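Local coordinates for protein CalG4 (Micromonospora echinospora, PDB 3IA7) that is a GT-B-fold protein, probably a glycosyltransferase, built of two Rossmann-like domains, at residues L81-A93 and D109-A121. Numbering follows the deposited sequence.
Sequences LVYVRENVAILRA and DVFPFIAGRLLAA
Tyr-83 and Phe-111 form an edge-to-face (T-shaped) pair: the tyrosine edge points into one face of Phe-111, CE1 lying 3.6 Å above the centre of that ring, with the planes at 63°. One face of the Tyr-83 ring carries Asn-87 ND2 over its centre; farther along, the edge of Phe-113 meets Tyr-83 OH, 3.2 Å from CD2. Extended with CG anti to its backbone N (chi1 174°), Tyr-83 reaches beyond the helix to bring OH within 2.6 Å of Phe-111 O. Hydrogen bonds at both ends fix the rotation of the Asn-87 amide: ND2 donates nearly straight to Tyr-83 O at 3.0 Å, and weakly to Phe-111 O, while OD1 accepts Ala-115 N in the carbonyl plane, on a lone pair, at 3.1 Å. OD1 thus takes up a first-turn N-H of helix 113-123, where intrahelical acceptors are lacking. This helix follows strand 105-109 in the parallel, Rossmann-like sheet of the N-terminal half; helix 75-98 leads into that strand. Segments 81-93 and 113-121 run roughly parallel, crossing at -37°. Ala-115 CB sits 3.3 Å from Asn-87 O, letting the helices approach closely, and Ile-90 CD1 rests on Pro-112 CB. Leu-91 and Leu-119 pass in opposite directions, Leu-91 CD1 3.6 Å from Leu-119 CG.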
ATOM      1  N   LEU A  81     -19.896   4.675  28.831  1.00 17.41           N
ATOM      2  CA  LEU A  81     -20.950   5.594  28.348  1.00 18.44           C
ATOM      3  C   LEU A  81     -20.515   6.366  27.109  1.00 17.19           C
ATOM      4  O   LEU A  81     -21.341   6.599  26.198  1.00 17.90           O
ATOM      5  CB  LEU A  81     -21.474   6.552  29.452  1.00 17.63           C
ATOM      6  CG  LEU A  81     -22.226   5.826  30.592  1.00 17.73           C
ATOM      7  CD1 LEU A  81     -22.522   6.818  31.714  1.00 18.80           C
ATOM      8  CD2 LEU A  81     -23.509   5.162  30.109  1.00 18.98           C
ATOM      9  N   VAL A  82     -19.232   6.736  27.044  1.00 17.30           N
ATOM     10  CA  VAL A  82     -18.751   7.457  25.859  1.00 17.55           C
ATOM     11  C   VAL A  82     -18.752   6.512  24.656  1.00 16.73           C
ATOM     12  O   VAL A  82     -18.981   6.958  23.548  1.00 16.30           O
ATOM     13  CB  VAL A  82     -17.353   8.192  26.032  1.00 18.40           C
ATOM     14  CG1 VAL A  82     -16.201   7.229  26.180  1.00 19.43           C
ATOM     15  CG2 VAL A  82     -17.089   9.075  24.821  1.00 18.50           C
ATOM     16  N   TYR A  83     -18.499   5.233  24.896  1.00 16.72           N
ATOM     17  CA  TYR A  83     -18.532   4.200  23.837  1.00 16.57           C
ATOM     18  C   TYR A  83     -19.944   4.144  23.229  1.00 15.86           C
ATOM     19  O   TYR A  83     -20.126   4.129  21.987  1.00 14.93           O
ATOM     20  CB  TYR A  83     -18.147   2.836  24.445  1.00 16.15           C
ATOM     21  CG  TYR A  83     -18.278   1.672  23.487  1.00 18.56           C
ATOM     22  CD1 TYR A  83     -17.292   1.434  22.507  1.00 17.68           C
ATOM     23  CD2 TYR A  83     -19.396   0.814  23.527  1.00 16.22           C
ATOM     24  CE1 TYR A  83     -17.417   0.351  21.612  1.00 18.81           C
ATOM     25  CE2 TYR A  83     -19.523  -0.257  22.638  1.00 18.15           C
ATOM     26  CZ  TYR A  83     -18.531  -0.474  21.689  1.00 15.47           C
ATOM     27  OH  TYR A  83     -18.620  -1.518  20.799  1.00 18.39           O
ATOM     28  N   VAL A  84     -20.936   4.078  24.116  1.00 14.50           N
ATOM     29  CA  VAL A  84     -22.339   4.079  23.689  1.00 14.04           C
ATOM     30  C   VAL A  84     -22.706   5.372  22.936  1.00 13.20           C
ATOM     31  O   VAL A  84     -23.317   5.290  21.855  1.00 12.47           O
ATOM     32  CB  VAL A  84     -23.322   3.758  24.849  1.00 13.99           C
ATOM     33  CG1 VAL A  84     -24.770   3.853  24.353  1.00 13.85           C
ATOM     34  CG2 VAL A  84     -23.050   2.323  25.397  1.00 13.21           C
ATOM     35  N   ARG A  85     -22.333   6.531  23.476  1.00 12.04           N
ATOM     36  CA  ARG A  85     -22.593   7.802  22.800  1.00 13.47           C
ATOM     37  C   ARG A  85     -21.965   7.860  21.414  1.00 12.94           C
ATOM     38  O   ARG A  85     -22.584   8.370  20.479  1.00 12.41           O
ATOM     39  CB  ARG A  85     -22.149   9.015  23.612  1.00 13.17           C
ATOM     40  CG  ARG A  85     -22.959   9.272  24.898  1.00 15.82           C
ATOM     41  CD  ARG A  85     -22.688  10.657  25.464  1.00 16.70           C
ATOM     42  NE  ARG A  85     -21.282  10.874  25.803  1.00 20.34           N
ATOM     43  CZ  ARG A  85     -20.734  10.571  26.980  1.00 23.10           C
ATOM     44  NH1 ARG A  85     -21.474  10.035  27.949  1.00 22.72           N
ATOM     45  NH2 ARG A  85     -19.440  10.810  27.190  1.00 25.25           N
ATOM     46  N   GLU A  86     -20.748   7.346  21.278  1.00 12.03           N
ATOM     47  CA  GLU A  86     -20.062   7.327  19.979  1.00 12.91           C
ATOM     48  C   GLU A  86     -20.798   6.432  18.975  1.00 12.91           C
ATOM     49  O   GLU A  86     -20.957   6.819  17.791  1.00 11.76           O
ATOM     50  CB  GLU A  86     -18.610   6.797  20.152  1.00 14.16           C
ATOM     51  CG  GLU A  86     -17.736   6.974  18.865  1.00 16.42           C
ATOM     52  CD  GLU A  86     -17.288   8.410  18.621  1.00 18.81           C
ATOM     53  OE1 GLU A  86     -17.892   9.358  19.164  1.00 20.25           O
ATOM     54  OE2 GLU A  86     -16.318   8.591  17.850  1.00 16.11           O
ATOM     55  N   ASN A  87     -21.235   5.243  19.430  1.00 11.41           N
ATOM     56  CA  ASN A  87     -22.112   4.404  18.589  1.00 12.84           C
ATOM     57  C   ASN A  87     -23.358   5.201  18.143  1.00 12.02           C
ATOM     58  O   ASN A  87     -23.737   5.168  16.971  1.00 11.04           O
ATOM     59  CB  ASN A  87     -22.535   3.154  19.351  1.00 12.51           C
ATOM     60  CG  ASN A  87     -21.541   2.020  19.162  1.00 14.06           C
ATOM     61  OD1 ASN A  87     -21.730   1.208  18.276  1.00 13.69           O
ATOM     62  ND2 ASN A  87     -20.431   2.017  19.933  1.00 12.55           N
ATOM     63  N   VAL A  88     -23.998   5.872  19.099  1.00 10.79           N
ATOM     64  CA  VAL A  88     -25.207   6.680  18.801  1.00 12.66           C
ATOM     65  C   VAL A  88     -24.925   7.853  17.810  1.00 11.94           C
ATOM     66  O   VAL A  88     -25.747   8.167  16.923  1.00 12.70           O
ATOM     67  CB  VAL A  88     -25.888   7.200  20.102  1.00 10.84           C
ATOM     68  CG1 VAL A  88     -27.008   8.204  19.796  1.00 12.67           C
ATOM     69  CG2 VAL A  88     -26.485   6.019  20.909  1.00 13.63           C
ATOM     70  N   ALA A  89     -23.772   8.490  17.957  1.00 10.77           N
ATOM     71  CA  ALA A  89     -23.359   9.567  17.044  1.00 12.24           C
ATOM     72  C   ALA A  89     -23.333   9.074  15.586  1.00 12.10           C
ATOM     73  O   ALA A  89     -23.851   9.746  14.692  1.00 11.25           O
ATOM     74  CB  ALA A  89     -21.993  10.145  17.474  1.00 12.14           C
ATOM     75  N   ILE A  90     -22.757   7.900  15.382  1.00 11.47           N
ATOM     76  CA  ILE A  90     -22.637   7.263  14.060  1.00 12.92           C
ATOM     77  C   ILE A  90     -24.005   6.832  13.531  1.00 12.14           C
ATOM     78  O   ILE A  90     -24.364   7.130  12.367  1.00 11.40           O
ATOM     79  CB  ILE A  90     -21.664   6.039  14.132  1.00 13.51           C
ATOM     80  CG1 ILE A  90     -20.197   6.545  14.334  1.00 12.87           C
ATOM     81  CG2 ILE A  90     -21.770   5.148  12.825  1.00 15.56           C
ATOM     82  CD1 ILE A  90     -19.284   5.504  14.879  1.00 14.03           C
ATOM     83  N   LEU A  91     -24.773   6.168  14.399  1.00 11.74           N
ATOM     84  CA  LEU A  91     -26.139   5.748  14.085  1.00 13.46           C
ATOM     85  C   LEU A  91     -27.012   6.949  13.630  1.00 12.12           C
ATOM     86  O   LEU A  91     -27.648   6.914  12.560  1.00 11.15           O
ATOM     87  CB  LEU A  91     -26.719   5.028  15.345  1.00 13.23           C
ATOM     88  CG  LEU A  91     -28.155   4.505  15.368  1.00 16.38           C
ATOM     89  CD1 LEU A  91     -28.262   3.360  14.401  1.00 13.27           C
ATOM     90  CD2 LEU A  91     -28.402   4.000  16.779  1.00 15.69           C
ATOM     91  N   ARG A  92     -27.032   8.023  14.410  1.00 11.74           N
ATOM     92  CA  ARG A  92     -27.845   9.189  14.040  1.00 11.77           C
ATOM     93  C   ARG A  92     -27.371   9.800  12.719  1.00 12.44           C
ATOM     94  O   ARG A  92     -28.212  10.243  11.931  1.00 12.47           O
ATOM     95  CB  ARG A  92     -27.835  10.284  15.129  1.00 11.71           C
ATOM     96  CG  ARG A  92     -28.589   9.837  16.440  1.00 10.15           C
ATOM     97  CD  ARG A  92     -28.517  10.895  17.514  1.00 12.45           C
ATOM     98  NE  ARG A  92     -29.126  10.404  18.749  1.00 11.18           N
ATOM     99  CZ  ARG A  92     -29.133  11.079  19.894  1.00 12.19           C
ATOM    100  NH1 ARG A  92     -28.542  12.279  19.988  1.00 16.09           N
ATOM    101  NH2 ARG A  92     -29.727  10.527  20.941  1.00 14.11           N
ATOM    102  N   ALA A  93     -26.040   9.919  12.510  1.00 12.37           N
ATOM    103  CA  ALA A  93     -25.519  10.570  11.284  1.00 13.40           C
ATOM    104  C   ALA A  93     -25.932   9.782  10.051  1.00 13.09           C
ATOM    105  O   ALA A  93     -26.290  10.369   9.051  1.00 14.00           O
ATOM    106  CB  ALA A  93     -24.006  10.635  11.287  1.00 12.91           C
ATOM    107  N   ASP A 109     -17.574  -1.683  11.348  1.00 12.93           N
ATOM    108  CA  ASP A 109     -16.450  -2.138  12.174  1.00 13.94           C
ATOM    109  C   ASP A 109     -16.971  -2.569  13.521  1.00 13.55           C
ATOM    110  O   ASP A 109     -18.012  -2.103  13.994  1.00 12.42           O
ATOM    111  CB  ASP A 109     -15.420  -0.999  12.345  1.00 13.38           C
ATOM    112  CG  ASP A 109     -14.264  -1.387  13.273  1.00 17.65           C
ATOM    113  OD1 ASP A 109     -13.380  -2.109  12.781  1.00 18.44           O
ATOM    114  OD2 ASP A 109     -14.259  -0.981  14.482  1.00 15.16           O
ATOM    115  N   VAL A 110     -16.244  -3.481  14.157  1.00 12.60           N
ATOM    116  CA  VAL A 110     -16.661  -4.003  15.477  1.00 14.75           C
ATOM    117  C   VAL A 110     -16.819  -2.938  16.584  1.00 13.00           C
ATOM    118  O   VAL A 110     -17.712  -3.056  17.422  1.00 12.53           O
ATOM    119  CB  VAL A 110     -15.749  -5.165  15.934  1.00 14.62           C
ATOM    120  CG1 VAL A 110     -14.333  -4.647  16.183  1.00 17.40           C
ATOM    121  CG2 VAL A 110     -16.336  -5.879  17.208  1.00 19.98           C
ATOM    122  N   PHE A 111     -16.026  -1.875  16.561  1.00 13.65           N
ATOM    123  CA  PHE A 111     -16.193  -0.845  17.608  1.00 14.45           C
ATOM    124  C   PHE A 111     -17.625  -0.209  17.551  1.00 13.14           C
ATOM    125  O   PHE A 111     -18.353  -0.209  18.562  1.00 15.12           O
ATOM    126  CB  PHE A 111     -15.085   0.195  17.503  1.00 15.22           C
ATOM    127  CG  PHE A 111     -15.201   1.341  18.520  1.00 18.59           C
ATOM    128  CD1 PHE A 111     -14.251   1.482  19.529  1.00 24.07           C
ATOM    129  CD2 PHE A 111     -16.233   2.265  18.433  1.00 20.46           C
ATOM    130  CE1 PHE A 111     -14.375   2.549  20.484  1.00 22.81           C
ATOM    131  CE2 PHE A 111     -16.367   3.325  19.384  1.00 23.66           C
ATOM    132  CZ  PHE A 111     -15.421   3.455  20.377  1.00 20.46           C
ATOM    133  N   PRO A 112     -18.051   0.307  16.395  1.00 13.37           N
ATOM    134  CA  PRO A 112     -19.476   0.692  16.288  1.00 14.21           C
ATOM    135  C   PRO A 112     -20.473  -0.441  15.965  1.00 13.96           C
ATOM    136  O   PRO A 112     -21.387  -0.240  15.148  1.00 14.02           O
ATOM    137  CB  PRO A 112     -19.448   1.734  15.132  1.00 14.00           C
ATOM    138  CG  PRO A 112     -18.381   1.138  14.185  1.00 12.93           C
ATOM    139  CD  PRO A 112     -17.298   0.691  15.175  1.00 12.91           C
ATOM    140  N   PHE A 113     -20.379  -1.595  16.645  1.00 13.05           N
ATOM    141  CA  PHE A 113     -21.244  -2.688  16.232  1.00 12.96           C
ATOM    142  C   PHE A 113     -22.698  -2.393  16.622  1.00 13.30           C
ATOM    143  O   PHE A 113     -23.579  -2.886  15.952  1.00 13.08           O
ATOM    144  CB  PHE A 113     -20.822  -4.030  16.809  1.00 12.70           C
ATOM    145  CG  PHE A 113     -21.199  -4.224  18.268  1.00 13.55           C
ATOM    146  CD1 PHE A 113     -22.353  -4.945  18.597  1.00 12.11           C
ATOM    147  CD2 PHE A 113     -20.398  -3.740  19.294  1.00 11.66           C
ATOM    148  CE1 PHE A 113     -22.772  -5.163  19.951  1.00 11.93           C
ATOM    149  CE2 PHE A 113     -20.776  -3.990  20.675  1.00 13.58           C
ATOM    150  CZ  PHE A 113     -21.960  -4.719  20.976  1.00 12.96           C
ATOM    151  N   ILE A 114     -22.925  -1.629  17.708  1.00 10.83           N
ATOM    152  CA  ILE A 114     -24.286  -1.294  18.074  1.00 13.12           C
ATOM    153  C   ILE A 114     -24.937  -0.447  16.964  1.00 10.71           C
ATOM    154  O   ILE A 114     -26.023  -0.752  16.469  1.00 11.23           O
ATOM    155  CB  ILE A 114     -24.375  -0.593  19.450  1.00 12.23           C
ATOM    156  CG1 ILE A 114     -23.816  -1.545  20.535  1.00 13.65           C
ATOM    157  CG2 ILE A 114     -25.821  -0.179  19.729  1.00 14.34           C
ATOM    158  CD1 ILE A 114     -23.456  -0.873  21.824  1.00 17.82           C
ATOM    159  N   ALA A 115     -24.236   0.572  16.530  1.00 11.57           N
ATOM    160  CA  ALA A 115     -24.723   1.391  15.391  1.00 10.92           C
ATOM    161  C   ALA A 115     -24.954   0.532  14.177  1.00 11.57           C
ATOM    162  O   ALA A 115     -25.969   0.632  13.512  1.00 11.14           O
ATOM    163  CB  ALA A 115     -23.672   2.489  15.058  1.00 12.82           C
ATOM    164  N   GLY A 116     -24.009  -0.345  13.868  1.00 10.98           N
ATOM    165  CA  GLY A 116     -24.146  -1.081  12.619  1.00 12.66           C
ATOM    166  C   GLY A 116     -25.333  -2.000  12.609  1.00 10.25           C
ATOM    167  O   GLY A 116     -26.081  -2.068  11.640  1.00 11.98           O
ATOM    168  N   ARG A 117     -25.484  -2.740  13.701  1.00 10.32           N
ATOM    169  CA  ARG A 117     -26.568  -3.713  13.810  1.00 10.83           C
ATOM    170  C   ARG A 117     -27.952  -3.024  13.940  1.00 11.12           C
ATOM    171  O   ARG A 117     -28.935  -3.516  13.404  1.00 10.55           O
ATOM    172  CB  ARG A 117     -26.317  -4.654  14.986  1.00 11.30           C
ATOM    173  CG  ARG A 117     -25.074  -5.529  14.783  1.00 11.80           C
ATOM    174  CD  ARG A 117     -25.016  -6.595  15.862  1.00 13.27           C
ATOM    175  NE  ARG A 117     -26.189  -7.460  15.763  1.00 13.34           N
ATOM    176  CZ  ARG A 117     -26.709  -8.132  16.780  1.00 15.33           C
ATOM    177  NH1 ARG A 117     -26.134  -8.104  17.970  1.00 13.08           N
ATOM    178  NH2 ARG A 117     -27.801  -8.846  16.586  1.00 14.44           N
ATOM    179  N   LEU A 118     -28.005  -1.881  14.621  1.00 11.01           N
ATOM    180  CA  LEU A 118     -29.280  -1.124  14.702  1.00 11.83           C
ATOM    181  C   LEU A 118     -29.715  -0.510  13.328  1.00 12.01           C
ATOM    182  O   LEU A 118     -30.883  -0.496  13.000  1.00 11.98           O
ATOM    183  CB  LEU A 118     -29.232  -0.089  15.846  1.00 11.80           C
ATOM    184  CG  LEU A 118     -29.110  -0.758  17.269  1.00 11.87           C
ATOM    185  CD1 LEU A 118     -29.097   0.394  18.319  1.00 11.26           C
ATOM    186  CD2 LEU A 118     -30.282  -1.756  17.543  1.00 12.36           C
ATOM    187  N   LEU A 119     -28.754  -0.011  12.554  1.00 12.00           N
ATOM    188  CA  LEU A 119     -28.994   0.510  11.191  1.00 13.13           C
ATOM    189  C   LEU A 119     -29.559  -0.596  10.355  1.00 12.10           C
ATOM    190  O   LEU A 119     -30.591  -0.422   9.671  1.00 13.40           O
ATOM    191  CB  LEU A 119     -27.668   1.014  10.586  1.00 12.55           C
ATOM    192  CG  LEU A 119     -27.168   2.387  11.071  1.00 10.93           C
ATOM    193  CD1 LEU A 119     -25.805   2.644  10.371  1.00 10.57           C
ATOM    194  CD2 LEU A 119     -28.152   3.534  10.716  1.00 10.67           C
ATOM    195  N   ALA A 120     -28.925  -1.757  10.449  1.00 12.55           N
ATOM    196  CA  ALA A 120     -29.356  -2.954   9.714  1.00 12.54           C
ATOM    197  C   ALA A 120     -30.779  -3.392  10.115  1.00 12.82           C
ATOM    198  O   ALA A 120     -31.572  -3.746   9.250  1.00 13.25           O
ATOM    199  CB  ALA A 120     -28.348  -4.110   9.944  1.00 12.45           C
ATOM    200  N   ALA A 121     -31.096  -3.374  11.404  1.00 12.15           N
ATOM    201  CA  ALA A 121     -32.449  -3.675  11.851  1.00 12.69           C
ATOM    202  C   ALA A 121     -33.483  -2.659  11.336  1.00 12.53           C
ATOM    203  O   ALA A 121     -34.496  -3.044  10.760  1.00 13.98           O
ATOM    204  CB  ALA A 121     -32.489  -3.762  13.390  1.00 11.84           C
TER